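Local coordinates for HD domain-containing protein (Aquifex aeolicus, PDB 2HEK) that binds zinc and GDP at well-separated sites and, as an HD-domain protein, probably acts as a dGTPase or related nucleotide phosphohydrolase, at residues R162-Y165 / L166-A170; Y182-L185 / I186-L189; G202-A205 / L206-F209; F215-V218 / Q219-H223; E338-P341 / L342-S345. All coordinates share one frame; numbering follows the deposited sequence.

Contact 1: residues R162-Y165 / L166-A170; sequences RMDY and LRRDA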
loop_
_atom_site.group_PDB
_atom_site.type_symbol
_atom_site.label_atom_id
_atom_site.label_comp_id
_atom_site.label_asym_id
_atom_site.label_seq_id
_atom_site.Cartn_x
_atom_site.Cartn_y
_atom_site.Cartn_z
ATOM N N ARG A 162 21.845 -4.711 -1.339
ATOM C CA ARG A 162 21.158 -4.309 -0.126
ATOM C C ARG A 162 19.783 -3.748 -0.387
ATOM O O ARG A 162 18.868 -4.069 0.344
ATOM C CB ARG A 162 21.921 -3.218 0.610
ATOM C CG ARG A 162 23.038 -3.725 1.441
ATOM C CD ARG A 162 23.638 -2.598 2.302
ATOM N NE ARG A 162 24.608 -3.151 3.248
ATOM C CZ ARG A 162 25.919 -3.197 3.053
ATOM N NH1 ARG A 162 26.448 -2.704 1.935
ATOM N NH2 ARG A 162 26.712 -3.730 3.987
ATOM N N MET A 163 19.635 -2.897 -1.390
ATOM C CA MET A 163 18.350 -2.334 -1.676
ATOM C C MET A 163 17.342 -3.454 -1.944
ATOM O O MET A 163 16.196 -3.381 -1.481
ATOM C CB MET A 163 18.445 -1.387 -2.864
ATOM C CG MET A 163 18.905 0.022 -2.515
ATOM S SD MET A 163 18.398 1.234 -3.759
ATOM C CE MET A 163 19.584 2.535 -3.443
ATOM N N ASP A 164 17.760 -4.486 -2.650
ATOM C CA ASP A 164 16.792 -5.539 -2.908
ATOM C C ASP A 164 16.540 -6.375 -1.673
ATOM O O ASP A 164 15.383 -6.636 -1.333
ATOM C CB ASP A 164 17.163 -6.489 -4.045
ATOM C CG ASP A 164 16.047 -7.503 -4.291
ATOM O OD1 ASP A 164 16.170 -8.658 -3.821
ATOM O OD2 ASP A 164 15.069 -7.145 -4.961
ATOM N N TYR A 165 17.590 -6.858 -0.968
ATOM C CA TYR A 165 17.256 -7.763 0.126
ATOM C C TYR A 165 16.549 -7.072 1.286
ATOM O O TYR A 165 15.704 -7.697 1.925
ATOM C CB TYR A 165 18.446 -8.645 0.547
ATOM C CG TYR A 165 19.611 -8.049 1.299
ATOM C CD1 TYR A 165 19.432 -7.391 2.502
ATOM C CD2 TYR A 165 20.897 -8.144 0.758
ATOM C CE1 TYR A 165 20.535 -6.843 3.165
ATOM C CE2 TYR A 165 22.010 -7.589 1.408
ATOM C CZ TYR A 165 21.821 -6.935 2.616
ATOM O OH TYR A 165 22.897 -6.387 3.276
ATOM N N LEU A 166 16.857 -5.805 1.574
ATOM C CA LEU A 166 16.168 -5.145 2.689
ATOM C C LEU A 166 14.680 -5.097 2.409
ATOM O O LEU A 166 13.870 -5.449 3.266
ATOM C CB LEU A 166 16.691 -3.724 2.960
ATOM C CG LEU A 166 18.100 -3.642 3.571
ATOM C CD1 LEU A 166 18.531 -2.150 3.556
ATOM C CD2 LEU A 166 18.123 -4.253 5.016
ATOM N N ARG A 167 14.323 -4.662 1.201
ATOM C CA ARG A 167 12.899 -4.608 0.765
ATOM C C ARG A 167 12.245 -5.989 0.667
ATOM O O ARG A 167 11.090 -6.194 1.090
ATOM C CB ARG A 167 12.766 -3.816 -0.562
ATOM C CG ARG A 167 11.315 -3.706 -1.180
ATOM C CD ARG A 167 11.144 -2.714 -2.513
ATOM N NE ARG A 167 9.720 -2.517 -2.723
ATOM C CZ ARG A 167 9.235 -1.592 -3.515
ATOM N NH1 ARG A 167 10.069 -0.772 -4.159
ATOM N NH2 ARG A 167 7.931 -1.464 -3.645
ATOM N N ARG A 168 12.934 -6.961 0.079
ATOM C CA ARG A 168 12.347 -8.279 -0.078
ATOM C C ARG A 168 12.183 -8.987 1.299
ATOM O O ARG A 168 11.149 -9.635 1.567
ATOM C CB ARG A 168 13.222 -9.124 -1.050
ATOM C CG ARG A 168 12.621 -10.509 -1.466
ATOM C CD ARG A 168 13.470 -11.225 -2.602
ATOM N NE ARG A 168 13.671 -10.255 -3.686
ATOM C CZ ARG A 168 12.805 -10.030 -4.664
ATOM N NH1 ARG A 168 11.692 -10.763 -4.779
ATOM N NH2 ARG A 168 13.055 -9.066 -5.523
ATOM N N ASP A 169 13.208 -8.877 2.159
ATOM C CA ASP A 169 13.156 -9.455 3.503
ATOM C C ASP A 169 11.977 -8.853 4.261
ATOM O O ASP A 169 11.237 -9.590 4.893
ATOM C CB ASP A 169 14.475 -9.245 4.267
ATOM C CG ASP A 169 15.662 -10.018 3.645
ATOM O OD1 ASP A 169 15.458 -10.844 2.739
ATOM O OD2 ASP A 169 16.813 -9.786 4.061
ATOM N N ALA A 170 11.762 -7.538 4.138
ATOM C CA ALA A 170 10.656 -6.862 4.852
ATOM C C ALA A 170 9.330 -7.363 4.299
ATOM O O ALA A 170 8.415 -7.620 5.041
ATOM C CB ALA A 170 10.732 -5.371 4.671
#
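D164 and R168, one helical turn apart on helix 160-173 of the HD domain, are joined by a side-on salt bridge of the i to i+4 kind. Each carboxylate oxygen takes one nitrogen: NE of R168 reaches OD1 of D164 at 3.0 Å, almost straight at 176°, while NH2 of R168 lies 2.8 Å from OD2 of D164, on the syn side. The two flat groups are 25° apart, nearly coplanar, and the acid lies at the edge of the guanidinium. A bend at chi3 (-51°) turns the arginine back along the helix to bring NE and NH2 level with the acid. Both have further partners. D164 also accepts from Y10 OH and from ND1 of the zinc ligand H54, which makes it a second-shell residue consistent with orienting that histidine; R168 NH2 forms a further salt bridge with D7.

The apolar side of the turn belongs to Y165 and L166. CE1 of the tyrosine ring comes within 4.0 Å of CD2 of L166, the two side chains meeting at a slant, and R162 CA sits over one face of the ring near its rim. Helix 203-221 covers this side, with F209 and Y221 against L166. D169 sends OD2 to Y221 OH on that same helix.

Regular backbone bonds run beneath these side chains, R168 N donating to D164 O and L166 N to R162 O. The latter carbonyl is also brushed by the leucine side chain: L166 CG lies 3.3 Å from R162 O.

Contact 2: residues Y182-L185 / I186-L189; sequences YDRL and ISTL
I186 opens the second half of this short helix by donating its N to O of Y182, the N-cap residue, at 2.9 Å and nearly straight (175°); its CG1 branch lies against the same carbonyl. S187 follows. Its OG, held between the backbone N and the carbonyl carbon (chi1 77°), folds back to donate to R184 O at 2.8 Å. The same hydroxyl accepts from a water that also takes R184 NH1; beyond this turn, that NH1 pairs with E4 of the third subunit. T188 is where the helix runs out. Its OG1 donates to L185 O at 3.0 Å, and its N is shared between R184 O and L185 O; both links are bent, and N comes to L185 O from above the carbonyl plane. CG2 of T188 meanwhile rests over one face of the R184 guanidinium, offset toward its rim. L189 then starts a strand, and its CD2 meets L185 CD1 at 4.2 Å. Helix 183-187 is thus wedged between helices 51-69, 160-173 and 203-221: I186 faces I61 and I65, L185 faces M163, A205 and F209, and the chain passes into strand 189-192, beside strand 195-199.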
loop_
_atom_site.group_PDB
_atom_site.type_symbol
_atom_site.label_atom_id
_atom_site.label_comp_id
_atom_site.label_asym_id
_atom_site.label_seq_id
_atom_site.Cartn_x
_atom_site.Cartn_y
_atom_site.Cartn_z
ATOM N N TYR A 182 12.770 2.346 -2.480
ATOM C CA TYR A 182 13.931 3.204 -2.696
ATOM C C TYR A 182 13.977 3.875 -4.095
ATOM O O TYR A 182 15.002 4.307 -4.530
ATOM C CB TYR A 182 15.227 2.462 -2.315
ATOM C CG TYR A 182 15.218 1.706 -0.957
ATOM C CD1 TYR A 182 15.563 0.351 -0.908
ATOM C CD2 TYR A 182 14.825 2.324 0.243
ATOM C CE1 TYR A 182 15.537 -0.370 0.289
ATOM C CE2 TYR A 182 14.790 1.595 1.457
ATOM C CZ TYR A 182 15.163 0.250 1.455
ATOM O OH TYR A 182 15.192 -0.515 2.613
ATOM N N ASP A 183 12.839 4.011 -4.765
ATOM C CA ASP A 183 12.745 4.714 -6.044
ATOM C C ASP A 183 13.236 6.158 -5.918
ATOM O O ASP A 183 14.044 6.632 -6.722
ATOM C CB ASP A 183 11.289 4.712 -6.479
ATOM C CG ASP A 183 11.120 5.018 -7.926
ATOM O OD1 ASP A 183 11.102 6.238 -8.286
ATOM O OD2 ASP A 183 10.969 4.029 -8.699
ATOM N N ARG A 184 12.753 6.852 -4.896
ATOM C CA ARG A 184 13.220 8.191 -4.565
ATOM C C ARG A 184 14.719 8.233 -4.287
ATOM O O ARG A 184 15.418 9.073 -4.853
ATOM C CB ARG A 184 12.408 8.798 -3.390
ATOM C CG ARG A 184 12.872 10.219 -2.966
ATOM C CD ARG A 184 12.817 11.240 -4.134
ATOM N NE ARG A 184 13.036 12.582 -3.618
ATOM C CZ ARG A 184 13.044 13.694 -4.350
ATOM N NH1 ARG A 184 12.798 13.641 -5.657
ATOM N NH2 ARG A 184 13.265 14.866 -3.755
ATOM N N LEU A 185 15.224 7.324 -3.454
ATOM C CA LEU A 185 16.654 7.317 -3.142
ATOM C C LEU A 185 17.453 7.137 -4.422
ATOM O O LEU A 185 18.377 7.919 -4.699
ATOM C CB LEU A 185 17.019 6.197 -2.143
ATOM C CG LEU A 185 18.490 6.139 -1.729
ATOM C CD1 LEU A 185 19.091 7.504 -1.181
ATOM C CD2 LEU A 185 18.738 4.997 -0.745
ATOM N N ILE A 186 17.100 6.129 -5.210
ATOM C CA ILE A 186 17.780 5.902 -6.505
ATOM C C ILE A 186 17.792 7.195 -7.351
ATOM O O ILE A 186 18.832 7.559 -7.895
ATOM C CB ILE A 186 17.139 4.742 -7.278
ATOM C CG1 ILE A 186 17.502 3.414 -6.587
ATOM C CG2 ILE A 186 17.556 4.732 -8.781
ATOM C CD1 ILE A 186 16.748 2.207 -7.078
ATOM N N SER A 187 16.672 7.908 -7.428
ATOM C CA SER A 187 16.613 9.101 -8.300
ATOM C C SER A 187 17.538 10.244 -7.861
ATOM O O SER A 187 17.921 11.094 -8.682
ATOM C CB SER A 187 15.169 9.620 -8.459
ATOM O OG SER A 187 14.786 10.330 -7.296
ATOM N N THR A 188 17.888 10.278 -6.580
ATOM C CA THR A 188 18.756 11.328 -6.046
ATOM C C THR A 188 20.239 10.948 -6.002
ATOM O O THR A 188 21.051 11.719 -5.479
ATOM C CB THR A 188 18.324 11.789 -4.627
ATOM O OG1 THR A 188 18.488 10.710 -3.679
ATOM C CG2 THR A 188 16.911 12.239 -4.659
ATOM N N LEU A 189 20.606 9.790 -6.551
ATOM C CA LEU A 189 22.003 9.363 -6.497
ATOM C C LEU A 189 22.726 10.126 -7.588
ATOM O O LEU A 189 22.115 10.469 -8.592
ATOM C CB LEU A 189 22.178 7.847 -6.731
ATOM C CG LEU A 189 21.535 6.917 -5.676
ATOM C CD1 LEU A 189 21.774 5.422 -5.985
ATOM C CD2 LEU A 189 21.991 7.310 -4.244
HETATM O O HOH W 1 12.002 11.357 -7.399
#

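Contact 3: residues G202-A205 / L206-F209; sequences GLRA and LENF
R204 and E207 lie side by side and point the same way, an i to i+3 salt bridge on the first turn of helix 203-221, whose N-cap is G202. The arginine chain is bent at chi2 (-77°) and again at chi3 (90°), which curls its guanidinium round to present an edge to the glutamate, itself extended beyond CG. NE of R204 donates to OE1 of E207 at 2.9 Å, in the guanidinium plane but from well above the carboxylate plane. The flat groups are turned 42° against each other, and the second link, from NH2 of R204 to OE2 of E207 at 3.3 Å, is weak. OE2 has another partner in S340 OG, so the acid is held from two directions; V218 of the fourth subunit packs on R204, and F215 of that subunit on E207.

On another side of the turn L203 and L206 come together at their methyls, CD1 of L203 to CD2 of L206 at 4.3 Å, with I343 and L339 nearby. A205 faces helix 183-187, and F209 meets Y182 edge-to-face.

N208 reaches out of the segment to F179 O through ND2. The same amide nitrogen is bridged back to its own helix by a water, 3.0 Å from ND2 of N208 and 2.7 Å from O of A205, the carbonyl that also accepts from F209 N.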
loop_
_atom_site.group_PDB
_atom_site.type_symbol
_atom_site.label_atom_id
_atom_site.label_comp_id
_atom_site.label_asym_id
_atom_site.label_seq_id
_atom_site.Cartn_x
_atom_site.Cartn_y
_atom_site.Cartn_z
ATOM N N GLY A 202 18.144 14.328 -1.697
ATOM C CA GLY A 202 17.860 12.986 -1.235
ATOM C C GLY A 202 18.257 12.711 0.196
ATOM O O GLY A 202 18.321 11.536 0.599
ATOM N N LEU A 203 18.534 13.764 0.976
ATOM C CA LEU A 203 18.945 13.567 2.381
ATOM C C LEU A 203 17.923 12.805 3.226
ATOM O O LEU A 203 18.299 11.919 4.011
ATOM C CB LEU A 203 19.276 14.879 3.061
ATOM C CG LEU A 203 20.173 14.757 4.304
ATOM C CD1 LEU A 203 21.379 13.818 4.114
ATOM C CD2 LEU A 203 20.679 16.159 4.713
ATOM N N ARG A 204 16.649 13.158 3.070
ATOM C CA ARG A 204 15.549 12.463 3.743
ATOM C C ARG A 204 15.429 11.008 3.296
ATOM O O ARG A 204 15.264 10.115 4.124
ATOM C CB ARG A 204 14.223 13.169 3.473
ATOM C CG ARG A 204 14.198 14.659 3.834
ATOM C CD ARG A 204 14.077 14.887 5.314
ATOM N NE ARG A 204 15.350 14.976 6.011
ATOM C CZ ARG A 204 16.062 16.097 6.101
ATOM N NH1 ARG A 204 15.625 17.207 5.511
ATOM N NH2 ARG A 204 17.214 16.109 6.770
ATOM N N ALA A 205 15.493 10.767 1.984
ATOM C CA ALA A 205 15.479 9.390 1.471
ATOM C C ALA A 205 16.638 8.581 2.039
ATOM O O ALA A 205 16.489 7.385 2.292
ATOM C CB ALA A 205 15.502 9.362 -0.063
ATOM N N LEU A 206 17.806 9.198 2.217
ATOM C CA LEU A 206 18.954 8.470 2.824
ATOM C C LEU A 206 18.704 8.142 4.303
ATOM O O LEU A 206 18.959 7.032 4.752
ATOM C CB LEU A 206 20.260 9.288 2.690
ATOM C CG LEU A 206 21.515 8.734 3.384
ATOM C CD1 LEU A 206 21.938 7.357 2.840
ATOM C CD2 LEU A 206 22.687 9.757 3.343
ATOM N N GLU A 207 18.224 9.136 5.065
ATOM C CA GLU A 207 17.777 8.918 6.438
ATOM C C GLU A 207 16.780 7.752 6.489
ATOM O O GLU A 207 16.906 6.874 7.334
ATOM C CB GLU A 207 17.123 10.222 6.986
ATOM C CG GLU A 207 18.196 11.302 7.293
ATOM C CD GLU A 207 17.640 12.635 7.782
ATOM O OE1 GLU A 207 16.421 12.869 7.645
ATOM O OE2 GLU A 207 18.456 13.443 8.289
ATOM N N ASN A 208 15.772 7.755 5.619
ATOM C CA ASN A 208 14.775 6.696 5.646
ATOM C C ASN A 208 15.425 5.323 5.382
ATOM O O ASN A 208 15.104 4.323 6.025
ATOM C CB ASN A 208 13.684 6.941 4.588
ATOM C CG ASN A 208 12.721 5.783 4.504
ATOM O OD1 ASN A 208 12.061 5.480 5.465
ATOM N ND2 ASN A 208 12.702 5.084 3.381
ATOM N N PHE A 209 16.324 5.281 4.415
ATOM C CA PHE A 209 17.031 4.034 4.076
ATOM C C PHE A 209 17.798 3.474 5.276
ATOM O O PHE A 209 17.674 2.291 5.602
ATOM C CB PHE A 209 17.956 4.294 2.869
ATOM C CG PHE A 209 18.822 3.130 2.531
ATOM C CD1 PHE A 209 18.291 2.029 1.872
ATOM C CD2 PHE A 209 20.155 3.100 2.946
ATOM C CE1 PHE A 209 19.101 0.896 1.578
ATOM C CE2 PHE A 209 20.985 1.975 2.655
ATOM C CZ PHE A 209 20.439 0.871 1.961
HETATM O O HOH W 2 14.626 5.762 1.168
#

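Contact 4: residues F215-V218 / Q219-H223; sequences FMYV and QVYFH
Y217, Y221 and F222 are packed tightly as an aromatic cluster. Y221 brings an edge down on the Y217 ring, its CD1 standing over the centre of that face with the planes 79° apart and the centroids 4.8 Å from each other. Y217 in turn directs its own edge at F222: CD2 of Y217 lies 3.4 Å from CZ of F222, above the phenylalanine face, in a second T-shaped pair with planes at 63°. CB of M216 closes up on CE1 of Y221 at 3.6 Å. A pi-type turn at the C-terminal end of helix 203-221 goes with this clustering. M216 O accepts from both V220 N and Y221 N, and F222 N reaches back five residues to Y217 O at 2.9 Å, in the carbonyl plane. Strands 311-318 and 349-356 cover Y217 and F222. The other side is looser: V218 and Q219 meet mostly backbone atoms of the turn, neither joins the rings, and R204 of the fourth subunit packs against both. H223, the N-cap residue of helix 224-240, caps V225 N through ND1; its side chain and a bound GDP are about 5 Å apart at their nearest atoms.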
loop_
_atom_site.group_PDB
_atom_site.type_symbol
_atom_site.label_atom_id
_atom_site.label_comp_id
_atom_site.label_asym_id
_atom_site.label_seq_id
_atom_site.Cartn_x
_atom_site.Cartn_y
_atom_site.Cartn_z
ATOM N N PHE A 215 15.702 -1.123 11.386
ATOM C CA PHE A 215 14.560 -1.998 11.711
ATOM C C PHE A 215 14.754 -3.452 11.295
ATOM O O PHE A 215 14.424 -4.367 12.054
ATOM C CB PHE A 215 13.269 -1.452 11.133
ATOM C CG PHE A 215 12.690 -0.322 11.946
ATOM C CD1 PHE A 215 12.481 0.932 11.379
ATOM C CD2 PHE A 215 12.323 -0.535 13.280
ATOM C CE1 PHE A 215 11.889 1.991 12.146
ATOM C CE2 PHE A 215 11.762 0.497 14.054
ATOM C CZ PHE A 215 11.557 1.778 13.464
ATOM N N MET A 216 15.279 -3.688 10.097
ATOM C CA MET A 216 15.498 -5.075 9.680
ATOM C C MET A 216 16.466 -5.798 10.616
ATOM O O MET A 216 16.259 -6.975 10.921
ATOM C CB MET A 216 15.967 -5.166 8.229
ATOM C CG MET A 216 14.877 -4.740 7.219
ATOM S SD MET A 216 13.306 -5.690 7.443
ATOM C CE MET A 216 13.842 -7.360 7.171
ATOM N N TYR A 217 17.519 -5.111 11.060
ATOM C CA TYR A 217 18.472 -5.714 12.014
ATOM C C TYR A 217 17.857 -6.032 13.356
ATOM O O TYR A 217 17.995 -7.160 13.853
ATOM C CB TYR A 217 19.755 -4.856 12.180
ATOM C CG TYR A 217 20.716 -5.213 11.105
ATOM C CD1 TYR A 217 20.654 -4.582 9.864
ATOM C CD2 TYR A 217 21.601 -6.273 11.271
ATOM C CE1 TYR A 217 21.478 -4.974 8.824
ATOM C CE2 TYR A 217 22.448 -6.672 10.241
ATOM C CZ TYR A 217 22.379 -6.010 9.023
ATOM O OH TYR A 217 23.215 -6.377 7.984
ATOM N N VAL A 218 17.151 -5.063 13.945
ATOM C CA VAL A 218 16.599 -5.314 15.278
ATOM C C VAL A 218 15.438 -6.306 15.249
ATOM O O VAL A 218 15.302 -7.141 16.160
ATOM C CB VAL A 218 16.238 -4.030 16.069
ATOM C CG1 VAL A 218 17.510 -3.245 16.338
ATOM C CG2 VAL A 218 15.172 -3.180 15.362
ATOM N N GLN A 219 14.626 -6.241 14.200
ATOM C CA GLN A 219 13.411 -7.070 14.183
ATOM C C GLN A 219 13.711 -8.492 13.690
ATOM O O GLN A 219 13.154 -9.472 14.220
ATOM C CB GLN A 219 12.284 -6.379 13.378
ATOM C CG GLN A 219 10.974 -7.178 13.176
ATOM C CD GLN A 219 10.001 -7.066 14.373
ATOM O OE1 GLN A 219 10.383 -6.614 15.459
ATOM N NE2 GLN A 219 8.740 -7.484 14.167
ATOM N N VAL A 220 14.573 -8.613 12.673
ATOM C CA VAL A 220 14.756 -9.913 11.992
ATOM C C VAL A 220 16.172 -10.514 12.133
ATOM O O VAL A 220 16.329 -11.605 12.707
ATOM C CB VAL A 220 14.379 -9.852 10.463
ATOM C CG1 VAL A 220 14.626 -11.215 9.820
ATOM C CG2 VAL A 220 12.910 -9.402 10.252
ATOM N N TYR A 221 17.193 -9.824 11.624
ATOM C CA TYR A 221 18.524 -10.454 11.516
ATOM C C TYR A 221 19.106 -10.745 12.917
ATOM O O TYR A 221 19.842 -11.725 13.114
ATOM C CB TYR A 221 19.510 -9.607 10.651
ATOM C CG TYR A 221 18.951 -9.136 9.286
ATOM C CD1 TYR A 221 19.240 -7.857 8.802
ATOM C CD2 TYR A 221 18.132 -9.979 8.489
ATOM C CE1 TYR A 221 18.745 -7.411 7.557
ATOM C CE2 TYR A 221 17.609 -9.525 7.255
ATOM C CZ TYR A 221 17.944 -8.252 6.795
ATOM O OH TYR A 221 17.434 -7.786 5.573
ATOM N N PHE A 222 18.766 -9.914 13.892
ATOM C CA PHE A 222 19.298 -10.116 15.260
ATOM C C PHE A 222 18.247 -10.660 16.205
ATOM O O PHE A 222 18.418 -10.597 17.423
ATOM C CB PHE A 222 19.908 -8.821 15.817
ATOM C CG PHE A 222 21.142 -8.386 15.103
ATOM C CD1 PHE A 222 21.585 -7.057 15.211
ATOM C CD2 PHE A 222 21.854 -9.277 14.282
ATOM C CE1 PHE A 222 22.762 -6.625 14.540
ATOM C CE2 PHE A 222 23.032 -8.868 13.600
ATOM C CZ PHE A 222 23.489 -7.525 13.744
ATOM N N HIS A 223 17.151 -11.196 15.657
ATOM C CA HIS A 223 16.092 -11.751 16.485
ATOM C C HIS A 223 16.755 -12.877 17.319
ATOM O O HIS A 223 17.517 -13.674 16.796
ATOM C CB HIS A 223 14.966 -12.317 15.595
ATOM C CG HIS A 223 13.764 -12.768 16.349
ATOM N ND1 HIS A 223 13.741 -13.943 17.070
ATOM C CD2 HIS A 223 12.526 -12.217 16.478
ATOM C CE1 HIS A 223 12.547 -14.098 17.611
ATOM N NE2 HIS A 223 11.781 -13.082 17.241
#

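Contact 5: residues E338-P341 / L342-S345; sequences ELSP and LIAS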
loop_
_atom_site.group_PDB
_atom_site.type_symbol
_atom_site.label_atom_id
_atom_site.label_comp_id
_atom_site.label_asym_id
_atom_site.label_seq_id
_atom_site.Cartn_x
_atom_site.Cartn_y
_atom_site.Cartn_z
ATOM N N GLU A 338 27.945 15.218 8.333
ATOM C CA GLU A 338 28.218 16.678 8.281
ATOM C C GLU A 338 26.950 17.480 7.955
ATOM O O GLU A 338 26.807 18.626 8.392
ATOM C CB GLU A 338 29.358 17.028 7.305
ATOM C CG GLU A 338 30.712 16.443 7.697
ATOM C CD GLU A 338 31.866 16.788 6.737
ATOM O OE1 GLU A 338 32.975 17.020 7.259
ATOM O OE2 GLU A 338 31.694 16.825 5.492
ATOM N N LEU A 339 26.020 16.871 7.211
ATOM C CA LEU A 339 24.778 17.554 6.806
ATOM C C LEU A 339 23.505 17.105 7.541
ATOM O O LEU A 339 22.518 17.818 7.518
ATOM C CB LEU A 339 24.556 17.475 5.283
ATOM C CG LEU A 339 25.682 17.984 4.366
ATOM C CD1 LEU A 339 25.206 18.023 2.928
ATOM C CD2 LEU A 339 26.198 19.357 4.808
ATOM N N SER A 340 23.513 15.922 8.154
ATOM C CA SER A 340 22.314 15.408 8.876
ATOM C C SER A 340 22.679 15.182 10.338
ATOM O O SER A 340 23.405 14.215 10.664
ATOM C CB SER A 340 21.778 14.102 8.226
ATOM O OG SER A 340 20.804 13.392 9.027
ATOM N N PRO A 341 22.198 16.071 11.239
ATOM C CA PRO A 341 22.450 15.794 12.659
ATOM C C PRO A 341 21.905 14.398 13.052
ATOM O O PRO A 341 22.522 13.694 13.869
ATOM C CB PRO A 341 21.681 16.912 13.384
ATOM C CG PRO A 341 21.577 18.034 12.363
ATOM C CD PRO A 341 21.412 17.309 11.041
ATOM N N LEU A 342 20.789 13.983 12.447
ATOM C CA LEU A 342 20.188 12.700 12.858
ATOM C C LEU A 342 21.132 11.516 12.508
ATOM O O LEU A 342 21.464 10.670 13.352
ATOM C CB LEU A 342 18.813 12.522 12.224
ATOM C CG LEU A 342 18.298 11.077 12.340
ATOM C CD1 LEU A 342 17.894 10.833 13.751
ATOM C CD2 LEU A 342 17.172 10.758 11.389
ATOM N N ILE A 343 21.577 11.473 11.266
ATOM C CA ILE A 343 22.540 10.461 10.853
ATOM C C ILE A 343 23.800 10.510 11.748
ATOM O O ILE A 343 24.332 9.452 12.166
ATOM C CB ILE A 343 22.891 10.637 9.373
ATOM C CG1 ILE A 343 21.661 10.300 8.501
ATOM C CG2 ILE A 343 24.066 9.795 9.004
ATOM C CD1 ILE A 343 21.891 10.469 7.005
ATOM N N ALA A 344 24.261 11.739 12.036
ATOM C CA ALA A 344 25.404 11.980 12.923
ATOM C C ALA A 344 25.208 11.306 14.271
ATOM O O ALA A 344 26.192 10.959 14.944
ATOM C CB ALA A 344 25.614 13.496 13.141
ATOM N N SER A 345 23.945 11.149 14.662
ATOM C CA SER A 345 23.592 10.680 15.993
ATOM C C SER A 345 23.165 9.194 16.120
ATOM O O SER A 345 23.001 8.695 17.254
ATOM C CB SER A 345 22.432 11.517 16.491
ATOM O OG SER A 345 21.226 10.983 15.957
#
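S340 breaks the chain out of helical geometry (phi -120°, psi 106°) between the weakly bonded helix 336-339 and helix 341-345, and its O then accepts from A344 N at 3.0 Å. S340 is the N-cap residue, and its side chain makes the capping bond. With OG anti to the backbone N (chi1 167°), the hydroxyl oxygen swings in front of the first turn and accepts from I343 N at 3.0 Å, nearly straight. It also touches the isoleucine side chain, CG1 of I343 being 3.3 Å from OG of S340. A second polar partner lies outside: E207 OE2 is hydrogen-bonded to this hydroxyl, so the cap is tied to another helix. P341 takes the first helical position, where a backbone N-H is not needed, and its O lies 3.2 Å from CB of A344. Further along, S345 OG donates to L342 O at 2.6 Å, on a lone pair in the carbonyl plane, and that carbonyl also receives S345 N. Helix 341-345 lies against helix 203-221, with I343 on L206, E207 and L210. L339 is set between L203 and strand 326-329, while P341 and L342 pack on the fourth subunit and S345 is hydrogen-bonded to S345 of that subunit.

How the contacts relate
Contact 1 lies beside the zinc site, and contacts 2, 3 and 4 touch it directly. Contact 4 is tied to contact 1 by D169 OD2 to Y221 OH, 2.6 Å, a probable hydrogen bond. Contacts 2 and 3 pack on contact 1 and on each other: M163 CE is 3.7 Å from L185 CD2, L166 CD1 is 3.7 Å from F209 CE1, and L185 CD2 is 3.8 Å from F209 CB. Contacts 3 and 4 share helix 203-221, their centres about 20 Å apart. Contact 5 joins contact 3 but touches no other; its nearest atoms stay about 13 Å from contact 1. Contacts 2 to 5 all meet the fourth subunit, and H223 of contact 4 comes near a bound GDP.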